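Long-range contacts in terminase, large subunit (Enterobacteria phage P22, PDB 4DKW), which drives viral DNA into empty capsids as an ATP-powered motor and cuts the genome with its C-terminal nuclease domain, the part described here: residues V28-D33 and H42-W47; A78-V83 and F185-R190; D114-P119 and T176-M181. All coordinates share one frame; numbering follows the deposited sequence.

Interaction 1: residues V28-D33 and H42-W47; sequences VIDAQD and HIQLWW. With MG (magnesium ion), chain E.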
loop_
_atom_site.group_PDB
_atom_site.type_symbol
_atom_site.label_atom_id
_atom_site.label_comp_id
_atom_site.label_asym_id
_atom_site.label_seq_id
_atom_site.Cartn_x
_atom_site.Cartn_y
_atom_site.Cartn_z
ATOM N N VAL A 28 -4.999 -9.516 -7.324
ATOM C CA VAL A 28 -5.399 -8.202 -6.827
ATOM C C VAL A 28 -5.447 -8.189 -5.303
ATOM O O VAL A 28 -5.995 -9.099 -4.688
ATOM C CB VAL A 28 -6.800 -7.791 -7.369
ATOM C CG1 VAL A 28 -7.172 -6.398 -6.881
ATOM C CG2 VAL A 28 -6.842 -7.854 -8.898
ATOM N N ILE A 29 -4.858 -7.161 -4.700
ATOM C CA ILE A 29 -4.925 -6.976 -3.252
ATOM C C ILE A 29 -4.978 -5.488 -2.921
ATOM O O ILE A 29 -4.398 -4.661 -3.621
ATOM C CB ILE A 29 -3.751 -7.683 -2.503
ATOM C CG1 ILE A 29 -4.013 -7.720 -0.997
ATOM C CG2 ILE A 29 -2.397 -7.033 -2.810
ATOM C CD1 ILE A 29 -2.965 -8.437 -0.218
ATOM N N ASP A 30 -5.727 -5.157 -1.877
ATOM C CA ASP A 30 -5.831 -3.787 -1.400
ATOM C C ASP A 30 -5.051 -3.658 -0.107
ATOM O O ASP A 30 -4.723 -4.661 0.540
ATOM C CB ASP A 30 -7.298 -3.413 -1.138
ATOM C CG ASP A 30 -7.992 -2.865 -2.367
ATOM O OD1 ASP A 30 -7.610 -3.250 -3.489
ATOM O OD2 ASP A 30 -8.920 -2.045 -2.205
ATOM N N ALA A 31 -4.761 -2.421 0.274
ATOM C CA ALA A 31 -4.133 -2.187 1.559
ATOM C C ALA A 31 -4.564 -0.851 2.142
ATOM O O ALA A 31 -4.952 0.068 1.409
ATOM C CB ALA A 31 -2.627 -2.279 1.445
ATOM N N GLN A 32 -4.480 -0.756 3.465
ATOM C CA GLN A 32 -4.947 0.411 4.202
ATOM C C GLN A 32 -3.863 0.922 5.147
ATOM O O GLN A 32 -3.191 0.139 5.813
ATOM C CB GLN A 32 -6.195 0.044 5.021
ATOM C CG GLN A 32 -6.808 1.194 5.836
ATOM C CD GLN A 32 -7.531 2.228 4.974
ATOM O OE1 GLN A 32 -8.217 1.878 4.011
ATOM N NE2 GLN A 32 -7.383 3.504 5.323
ATOM N N ASP A 33 -3.683 2.238 5.186
ATOM C CA ASP A 33 -2.946 2.862 6.274
ATOM C C ASP A 33 -3.962 3.708 7.012
ATOM O O ASP A 33 -4.676 4.498 6.398
ATOM C CB ASP A 33 -1.775 3.727 5.777
ATOM C CG ASP A 33 -0.932 4.278 6.922
ATOM O OD1 ASP A 33 -0.739 3.551 7.922
ATOM O OD2 ASP A 33 -0.471 5.432 6.842
ATOM N N HIS A 42 -5.812 4.241 1.068
ATOM C CA HIS A 42 -6.249 2.931 0.606
ATOM C C HIS A 42 -5.719 2.725 -0.811
ATOM O O HIS A 42 -5.943 3.570 -1.680
ATOM C CB HIS A 42 -7.777 2.825 0.618
ATOM C CG HIS A 42 -8.280 1.422 0.464
ATOM N ND1 HIS A 42 -8.482 0.587 1.540
ATOM C CD2 HIS A 42 -8.585 0.701 -0.638
ATOM C CE1 HIS A 42 -8.906 -0.587 1.105
ATOM N NE2 HIS A 42 -8.984 -0.542 -0.208
ATOM N N ILE A 43 -5.007 1.621 -1.041
ATOM C CA ILE A 43 -4.380 1.374 -2.340
ATOM C C ILE A 43 -4.820 0.047 -2.918
ATOM O O ILE A 43 -5.352 -0.802 -2.211
ATOM C CB ILE A 43 -2.826 1.400 -2.265
ATOM C CG1 ILE A 43 -2.288 0.265 -1.377
ATOM C CG2 ILE A 43 -2.340 2.764 -1.753
ATOM C CD1 ILE A 43 -1.963 -1.092 -2.092
ATOM N N GLN A 44 -4.587 -0.127 -4.211
ATOM C CA GLN A 44 -4.804 -1.414 -4.852
ATOM C C GLN A 44 -3.581 -1.763 -5.685
ATOM O O GLN A 44 -3.097 -0.961 -6.488
ATOM C CB GLN A 44 -6.069 -1.429 -5.724
ATOM C CG GLN A 44 -6.331 -2.785 -6.383
ATOM C CD GLN A 44 -7.700 -2.867 -7.025
ATOM O OE1 GLN A 44 -7.831 -2.786 -8.245
ATOM N NE2 GLN A 44 -8.733 -3.019 -6.203
ATOM N N LEU A 45 -3.093 -2.974 -5.480
ATOM C CA LEU A 45 -1.910 -3.449 -6.137
ATOM C C LEU A 45 -2.307 -4.625 -7.018
ATOM O O LEU A 45 -3.089 -5.483 -6.600
ATOM C CB LEU A 45 -0.935 -3.890 -5.047
ATOM C CG LEU A 45 0.530 -4.183 -5.300
ATOM C CD1 LEU A 45 1.258 -2.957 -5.868
ATOM C CD2 LEU A 45 1.133 -4.618 -3.977
ATOM N N TRP A 46 -1.803 -4.657 -8.249
ATOM C CA TRP A 46 -2.019 -5.813 -9.112
ATOM C C TRP A 46 -0.709 -6.559 -9.225
ATOM O O TRP A 46 0.357 -5.940 -9.288
ATOM C CB TRP A 46 -2.485 -5.395 -10.503
ATOM C CG TRP A 46 -3.773 -4.652 -10.519
ATOM C CD1 TRP A 46 -4.642 -4.482 -9.480
ATOM C CD2 TRP A 46 -4.345 -3.966 -11.640
ATOM N NE1 TRP A 46 -5.724 -3.739 -9.885
ATOM C CE2 TRP A 46 -5.567 -3.412 -11.205
ATOM C CE3 TRP A 46 -3.945 -3.779 -12.971
ATOM C CZ2 TRP A 46 -6.387 -2.665 -12.058
ATOM C CZ3 TRP A 46 -4.764 -3.041 -13.816
ATOM C CH2 TRP A 46 -5.970 -2.493 -13.355
ATOM N N TRP A 47 -0.795 -7.886 -9.232
ATOM C CA TRP A 47 0.378 -8.751 -9.324
ATOM C C TRP A 47 0.236 -9.730 -10.499
ATOM O O TRP A 47 -0.636 -10.597 -10.506
ATOM C CB TRP A 47 0.574 -9.526 -8.014
ATOM C CG TRP A 47 1.855 -10.292 -7.933
ATOM C CD1 TRP A 47 2.954 -10.152 -8.736
ATOM C CD2 TRP A 47 2.184 -11.310 -6.973
ATOM N NE1 TRP A 47 3.940 -11.031 -8.350
ATOM C CE2 TRP A 47 3.499 -11.746 -7.276
ATOM C CE3 TRP A 47 1.503 -11.886 -5.908
ATOM C CZ2 TRP A 47 4.141 -12.750 -6.520
ATOM C CZ3 TRP A 47 2.139 -12.878 -5.170
ATOM C CH2 TRP A 47 3.444 -13.299 -5.480
HETATM MG MG MG E . 0.290 6.815 8.223
HETATM O O HOH W 1 -0.036 5.388 9.578
HETATM O O HOH W 2 0.930 8.581 9.275
#

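Interaction 2: residues A78-V83 and F185-R190; sequences ANKIPV and FARMMR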
loop_
_atom_site.group_PDB
_atom_site.type_symbol
_atom_site.label_atom_id
_atom_site.label_comp_id
_atom_site.label_asym_id
_atom_site.label_seq_id
_atom_site.Cartn_x
_atom_site.Cartn_y
_atom_site.Cartn_z
ATOM N N ALA A 78 -12.489 -1.111 -4.643
ATOM C CA ALA A 78 -12.096 -1.845 -3.441
ATOM C C ALA A 78 -13.038 -3.001 -3.097
ATOM O O ALA A 78 -12.698 -3.858 -2.292
ATOM C CB ALA A 78 -11.972 -0.891 -2.259
ATOM N N ASN A 79 -14.223 -3.015 -3.699
ATOM C CA ASN A 79 -15.241 -4.009 -3.373
ATOM C C ASN A 79 -14.761 -5.454 -3.537
ATOM O O ASN A 79 -14.278 -5.835 -4.604
ATOM C CB ASN A 79 -16.499 -3.766 -4.212
ATOM C CG ASN A 79 -17.693 -4.542 -3.710
ATOM O OD1 ASN A 79 -17.841 -4.780 -2.513
ATOM N ND2 ASN A 79 -18.555 -4.943 -4.629
ATOM N N LYS A 80 -14.891 -6.232 -2.461
ATOM C CA LYS A 80 -14.549 -7.661 -2.419
ATOM C C LYS A 80 -13.051 -7.986 -2.454
ATOM O O LYS A 80 -12.669 -9.155 -2.423
ATOM C CB LYS A 80 -15.301 -8.452 -3.501
ATOM C CG LYS A 80 -16.737 -8.769 -3.156
ATOM C CD LYS A 80 -17.688 -8.218 -4.206
ATOM C CE LYS A 80 -17.337 -8.710 -5.603
ATOM N NZ LYS A 80 -18.285 -8.209 -6.643
ATOM N N ILE A 81 -12.203 -6.964 -2.501
ATOM C CA ILE A 81 -10.753 -7.177 -2.543
ATOM C C ILE A 81 -10.182 -7.269 -1.126
ATOM O O ILE A 81 -10.451 -6.393 -0.304
ATOM C CB ILE A 81 -10.053 -6.021 -3.278
ATOM C CG1 ILE A 81 -10.720 -5.761 -4.633
ATOM C CG2 ILE A 81 -8.579 -6.296 -3.412
ATOM C CD1 ILE A 81 -10.846 -6.993 -5.522
ATOM N N PRO A 82 -9.403 -8.328 -0.829
ATOM C CA PRO A 82 -8.816 -8.464 0.515
ATOM C C PRO A 82 -7.950 -7.252 0.850
ATOM O O PRO A 82 -7.258 -6.737 -0.034
ATOM C CB PRO A 82 -7.938 -9.715 0.401
ATOM C CG PRO A 82 -8.413 -10.425 -0.825
ATOM C CD PRO A 82 -8.939 -9.382 -1.746
ATOM N N VAL A 83 -7.993 -6.796 2.097
ATOM C CA VAL A 83 -7.266 -5.594 2.495
ATOM C C VAL A 83 -6.210 -5.878 3.556
ATOM O O VAL A 83 -6.520 -6.416 4.622
ATOM C CB VAL A 83 -8.224 -4.516 3.039
ATOM C CG1 VAL A 83 -7.451 -3.273 3.476
ATOM C CG2 VAL A 83 -9.262 -4.165 1.993
ATOM N N PHE A 185 -2.077 -13.290 -0.117
ATOM C CA PHE A 185 -3.529 -13.234 0.037
ATOM C C PHE A 185 -4.246 -12.557 -1.135
ATOM O O PHE A 185 -5.480 -12.517 -1.170
ATOM C CB PHE A 185 -3.917 -12.571 1.357
ATOM C CG PHE A 185 -3.465 -13.336 2.560
ATOM C CD1 PHE A 185 -4.081 -14.523 2.912
ATOM C CD2 PHE A 185 -2.407 -12.879 3.324
ATOM C CE1 PHE A 185 -3.665 -15.227 4.004
ATOM C CE2 PHE A 185 -1.989 -13.586 4.414
ATOM C CZ PHE A 185 -2.622 -14.766 4.778
ATOM N N ALA A 186 -3.476 -12.027 -2.085
ATOM C CA ALA A 186 -4.033 -11.447 -3.304
ATOM C C ALA A 186 -4.874 -12.485 -4.043
ATOM O O ALA A 186 -4.505 -13.657 -4.127
ATOM C CB ALA A 186 -2.925 -10.912 -4.192
ATOM N N ARG A 187 -6.014 -12.056 -4.570
ATOM C CA ARG A 187 -6.923 -12.973 -5.244
ATOM C C ARG A 187 -6.902 -12.773 -6.765
ATOM O O ARG A 187 -6.777 -11.649 -7.252
ATOM C CB ARG A 187 -8.341 -12.809 -4.691
ATOM C CG ARG A 187 -8.991 -11.470 -5.029
ATOM C CD ARG A 187 -10.363 -11.309 -4.376
ATOM N NE ARG A 187 -11.249 -12.448 -4.607
ATOM C CZ ARG A 187 -12.560 -12.435 -4.376
ATOM N NH1 ARG A 187 -13.149 -11.338 -3.921
ATOM N NH2 ARG A 187 -13.284 -13.519 -4.614
ATOM N N MET A 188 -7.006 -13.866 -7.517
ATOM C CA MET A 188 -6.988 -13.778 -8.974
ATOM C C MET A 188 -8.192 -12.999 -9.485
ATOM O O MET A 188 -9.314 -13.235 -9.053
ATOM C CB MET A 188 -6.963 -15.166 -9.603
ATOM C CG MET A 188 -6.734 -15.123 -11.094
ATOM S SD MET A 188 -6.650 -16.762 -11.803
ATOM C CE MET A 188 -4.901 -16.914 -12.122
ATOM N N MET A 189 -7.945 -12.064 -10.399
ATOM C CA MET A 189 -8.981 -11.182 -10.927
ATOM C C MET A 189 -10.237 -11.924 -11.394
ATOM O O MET A 189 -11.346 -11.514 -11.080
ATOM C CB MET A 189 -8.416 -10.324 -12.063
ATOM C CG MET A 189 -9.417 -9.372 -12.697
ATOM S SD MET A 189 -10.014 -8.071 -11.617
ATOM C CE MET A 189 -11.005 -7.125 -12.766
ATOM N N ARG A 190 -10.071 -13.021 -12.126
ATOM C CA ARG A 190 -11.235 -13.757 -12.615
ATOM C C ARG A 190 -12.037 -14.495 -11.548
ATOM O O ARG A 190 -13.210 -14.817 -11.743
ATOM C CB ARG A 190 -10.871 -14.700 -13.759
ATOM C CG ARG A 190 -9.779 -15.694 -13.429
ATOM C CD ARG A 190 -9.927 -16.942 -14.283
ATOM N NE ARG A 190 -10.439 -18.043 -13.470
ATOM C CZ ARG A 190 -10.840 -19.222 -13.943
ATOM N NH1 ARG A 190 -10.812 -19.474 -15.248
ATOM N NH2 ARG A 190 -11.286 -20.145 -13.101
#

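Interaction 3: residues D114-P119 and T176-M181; sequences DHATFP and TRYGYM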
loop_
_atom_site.group_PDB
_atom_site.type_symbol
_atom_site.label_atom_id
_atom_site.label_comp_id
_atom_site.label_asym_id
_atom_site.label_seq_id
_atom_site.Cartn_x
_atom_site.Cartn_y
_atom_site.Cartn_z
ATOM N N ASP A 114 -5.607 -10.905 9.869
ATOM C CA ASP A 114 -4.405 -10.537 10.629
ATOM C C ASP A 114 -3.649 -9.343 10.027
ATOM O O ASP A 114 -3.761 -9.061 8.823
ATOM C CB ASP A 114 -3.476 -11.745 10.767
ATOM C CG ASP A 114 -4.168 -12.942 11.410
ATOM O OD1 ASP A 114 -4.421 -12.894 12.637
ATOM O OD2 ASP A 114 -4.449 -13.932 10.693
ATOM N N HIS A 115 -2.880 -8.643 10.861
ATOM C CA HIS A 115 -2.107 -7.481 10.421
ATOM C C HIS A 115 -1.045 -7.871 9.408
ATOM O O HIS A 115 -0.715 -9.047 9.281
ATOM C CB HIS A 115 -1.465 -6.751 11.619
ATOM C CG HIS A 115 -0.280 -7.506 12.224
ATOM N ND1 HIS A 115 -0.401 -8.751 12.715
ATOM C CD2 HIS A 115 0.993 -7.113 12.373
ATOM C CE1 HIS A 115 0.778 -9.154 13.179
ATOM N NE2 HIS A 115 1.646 -8.191 12.970
ATOM N N ALA A 116 -0.526 -6.887 8.684
ATOM C CA ALA A 116 0.366 -7.166 7.569
ATOM C C ALA A 116 1.697 -7.697 8.051
ATOM O O ALA A 116 2.408 -7.034 8.812
ATOM C CB ALA A 116 0.577 -5.907 6.722
ATOM N N THR A 117 2.027 -8.905 7.606
ATOM C CA THR A 117 3.343 -9.486 7.859
ATOM C C THR A 117 3.924 -10.127 6.597
ATOM O O THR A 117 3.188 -10.517 5.693
ATOM C CB THR A 117 3.286 -10.547 8.980
ATOM O OG1 THR A 117 2.399 -11.612 8.604
ATOM C CG2 THR A 117 2.800 -9.932 10.279
ATOM N N PHE A 118 5.242 -10.288 6.581
ATOM C CA PHE A 118 5.889 -11.154 5.612
ATOM C C PHE A 118 5.501 -12.580 5.987
ATOM O O PHE A 118 4.926 -12.807 7.049
ATOM C CB PHE A 118 7.407 -10.990 5.667
ATOM C CG PHE A 118 7.899 -9.691 5.097
ATOM C CD1 PHE A 118 8.038 -9.529 3.730
ATOM C CD2 PHE A 118 8.226 -8.634 5.929
ATOM C CE1 PHE A 118 8.491 -8.336 3.203
ATOM C CE2 PHE A 118 8.678 -7.441 5.408
ATOM C CZ PHE A 118 8.812 -7.291 4.044
ATOM N N PRO A 119 5.810 -13.538 5.124
ATOM C CA PRO A 119 5.431 -14.932 5.372
ATOM C C PRO A 119 5.939 -15.459 6.713
ATOM O O PRO A 119 5.273 -16.282 7.336
ATOM C CB PRO A 119 6.101 -15.691 4.218
ATOM C CG PRO A 119 6.569 -14.642 3.233
ATOM C CD PRO A 119 6.109 -13.300 3.704
ATOM N N THR A 176 1.217 0.613 0.339
ATOM C CA THR A 176 1.775 -0.156 -0.763
ATOM C C THR A 176 2.636 -1.290 -0.236
ATOM O O THR A 176 2.537 -2.422 -0.692
ATOM C CB THR A 176 2.607 0.725 -1.703
ATOM O OG1 THR A 176 1.783 1.781 -2.205
ATOM C CG2 THR A 176 3.123 -0.093 -2.875
ATOM N N ARG A 177 3.462 -0.978 0.752
ATOM C CA ARG A 177 4.347 -1.952 1.360
ATOM C C ARG A 177 3.536 -3.070 2.039
ATOM O O ARG A 177 3.878 -4.256 1.920
ATOM C CB ARG A 177 5.274 -1.235 2.342
ATOM C CG ARG A 177 6.602 -1.908 2.572
ATOM C CD ARG A 177 7.595 -1.000 3.309
ATOM N NE ARG A 177 6.931 -0.089 4.243
ATOM C CZ ARG A 177 6.420 -0.449 5.417
ATOM N NH1 ARG A 177 6.492 -1.713 5.817
ATOM N NH2 ARG A 177 5.830 0.459 6.187
ATOM N N TYR A 178 2.445 -2.706 2.711
ATOM C CA TYR A 178 1.566 -3.707 3.349
ATOM C C TYR A 178 0.916 -4.664 2.349
ATOM O O TYR A 178 0.808 -5.866 2.613
ATOM C CB TYR A 178 0.465 -3.054 4.196
ATOM C CG TYR A 178 0.992 -2.156 5.286
ATOM C CD1 TYR A 178 2.187 -2.447 5.935
ATOM C CD2 TYR A 178 0.302 -1.007 5.658
ATOM C CE1 TYR A 178 2.673 -1.617 6.925
ATOM C CE2 TYR A 178 0.779 -0.178 6.646
ATOM C CZ TYR A 178 1.963 -0.490 7.278
ATOM O OH TYR A 178 2.438 0.336 8.267
ATOM N N GLY A 179 0.471 -4.127 1.216
ATOM C CA GLY A 179 -0.130 -4.937 0.174
ATOM C C GLY A 179 0.885 -5.901 -0.406
ATOM O O GLY A 179 0.589 -7.071 -0.642
ATOM N N TYR A 180 2.094 -5.399 -0.631
ATOM C CA TYR A 180 3.190 -6.220 -1.115
ATOM C C TYR A 180 3.542 -7.351 -0.127
ATOM O O TYR A 180 3.726 -8.508 -0.517
ATOM C CB TYR A 180 4.416 -5.348 -1.428
ATOM C CG TYR A 180 5.649 -6.162 -1.749
ATOM C CD1 TYR A 180 5.780 -6.793 -2.971
ATOM C CD2 TYR A 180 6.679 -6.305 -0.822
ATOM C CE1 TYR A 180 6.887 -7.560 -3.262
ATOM C CE2 TYR A 180 7.811 -7.065 -1.111
ATOM C CZ TYR A 180 7.896 -7.691 -2.334
ATOM O OH TYR A 180 8.988 -8.454 -2.660
ATOM N N MET A 181 3.633 -7.016 1.152
ATOM C CA MET A 181 3.972 -8.003 2.175
ATOM C C MET A 181 2.957 -9.129 2.220
ATOM O O MET A 181 3.309 -10.300 2.402
ATOM C CB MET A 181 4.046 -7.339 3.543
ATOM C CG MET A 181 5.230 -6.400 3.694
ATOM S SD MET A 181 5.092 -5.363 5.166
ATOM C CE MET A 181 5.064 -6.597 6.449
#

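Interaction 1: residues V28-D33 and H42-W47
His42 lays its imidazole ring across the backbone of Ala31, whose carbonyl O sits over one ring face, toward its rim. The two segments form the antiparallel beta hairpin of strands 27-33 and 40-48 of the RNase H-like nuclease domain. Paired N-H and C=O groups join Ile29 to Leu45 and Ala31 to Ile43. Leu45 N to Ile29 O is nearly straight, at 2.8 Å and 178°.

The face with Val28, Asp30, Gln32, His42, Gln44 and Trp46 carries a chain of buried polar groups. CG of His42 is anti to the backbone N (chi1 -167°), which sends the ring over the neighbouring strand. His42 NE2 donates to Asp30 OD2 at 2.5 Å, on the anti lone pair of that oxygen. This bond is bent, with ring and carboxylate planes 67° apart. His42 ND1 donates to Gln32 OE1 at 2.8 Å, in the amide carbonyl plane. With both nitrogens donating next to a carboxylate, the ring is probably positively charged. Gln44 NE2 reaches the syn lone pair of Asp30 OD1 at 2.9 Å, so each carboxylate oxygen has its own donor. Trp46 NE1 ends the chain with a nearly straight bond to Gln44 OE1.

On the other face Ala31 CB meets CG1 and CD1 of Ile43, and Ile29 CG2 lies beside Leu45 CB.

Strand 27-33 ends at the catalytic metal site. Asp33 and Asp171 both bind the magnesium ion. Asp33 OD2 coordinates it at 2.1 Å, while Asp33 OD1 accepts a 2.6 Å hydrogen bond from water 1, also a metal ligand.

Interaction 2: residues A78-V83 and F185-R190
The side chain of Arg187 crosses the Pro82 ring at about a right angle. Its methylene part does the touching, with Arg187 CD 3.6 Å from Pro82 CD. CG of Arg187 takes the crowded position between the backbone N and the carbonyl carbon (chi1 68°). The chain then bends at chi3, and the guanidinium passes beyond the proline to the turn before it. There Arg187 NH1 donates to the carbonyl O of Lys80 at 2.7 Å. The oxygen lies at the guanidinium edge, close to its plane. The bond is bent, at 134°, and the donor stands above the carbonyl plane.

Lys80 belongs to a type II beta turn from Ala78 to Ile81, which leads from helix 67-78 into strand 82-84. At the other end of the contact, Pro82 CG rests 3.6 Å from Phe185 O. Strands 82-84 and 187-188 both border strand 27-33, so this surface contact joins two of its neighbours. Ile192 and Arg193 of helix 189-193 also touch Arg187.

Lys80 NZ lies 6.6 Å from Arg187 NH1, and these like charges probably repel mildly. The contact rests instead on one bond from the charged guanidinium to a backbone oxygen and on apolar methylene contact.

Interaction 3: residues D114-P119 and T176-M181
Met181 has CG anti to its carbonyl carbon (chi1 -69°), then an extended chi2 and a bend at chi3. Phe118 has CG anti to its carbonyl carbon as well (chi1 -72°), which swings its ring toward the helix. These torsions bring Met181 CG over one face of the Phe118 ring. The carbon is 3.9 Å from the ring centroid and 17° off the normal, a CH-pi contact. It stands off-centre toward the CZ and CE1 rim. Met181 SD approaches the same ring obliquely, at 4.6 Å from its centroid, and adds a Met-aromatic contact.

The bend at chi3 puts the methyl group against the loop backbone. Met181 CE lies 3.6 Å from Ala116 O and equally close to Thr117 CA. Met181 thus touches both the loop backbone and the Phe118 ring, and it buries the largest area of any residue in this contact.

Nearly one turn earlier in the helix, Ala116 CB points at Tyr178 and meets its CB at 3.8 Å. The same methyl group approaches the tyrosine ring obliquely.

No hydrogen bond joins the two segments. Thr117 O and Met181 O are 3.3 Å apart, and both are acceptors. Thr117 O is bonded instead by Arg184 NH1, just past the helix. Ala116 is tied by backbone hydrogen bonding to Trp85.

Tyr178 brings the contact close to the catalytic centre. The nearest atoms of its side chain lie about 4 Å from the Asp33 side chain and about 7 Å from a bound magnesium ion. Helix 171-181 starts with Asp171, the second aspartate that binds the metal. A loop packed on this metal-binding helix fits the active-site edge of this RNase H-like nuclease fold.

Strand 27-33 touches elements of all three contacts. Interaction 1 pairs it with strand 40-48. Interaction 2 joins two other neighbours, strands 82-84 and 187-188, its centre about 9 Å from that of interaction 1. Val28 N to Arg187 O and Asp30 N to Pro82 O are probable hydrogen bonds between them. The centres of interactions 3 and 1 are about 10 Å apart, and helix 171-181 packs Gly179 on Ile29 and Ala31. Interactions 2 and 3 have centres about 14 Å apart and touch only by adjoining in sequence. Along the chain interaction 1 closes first, and interaction 3 is nested inside the loop closed by interaction 2. Sheet and helix together bring Asp33 and Asp171 to one magnesium ion.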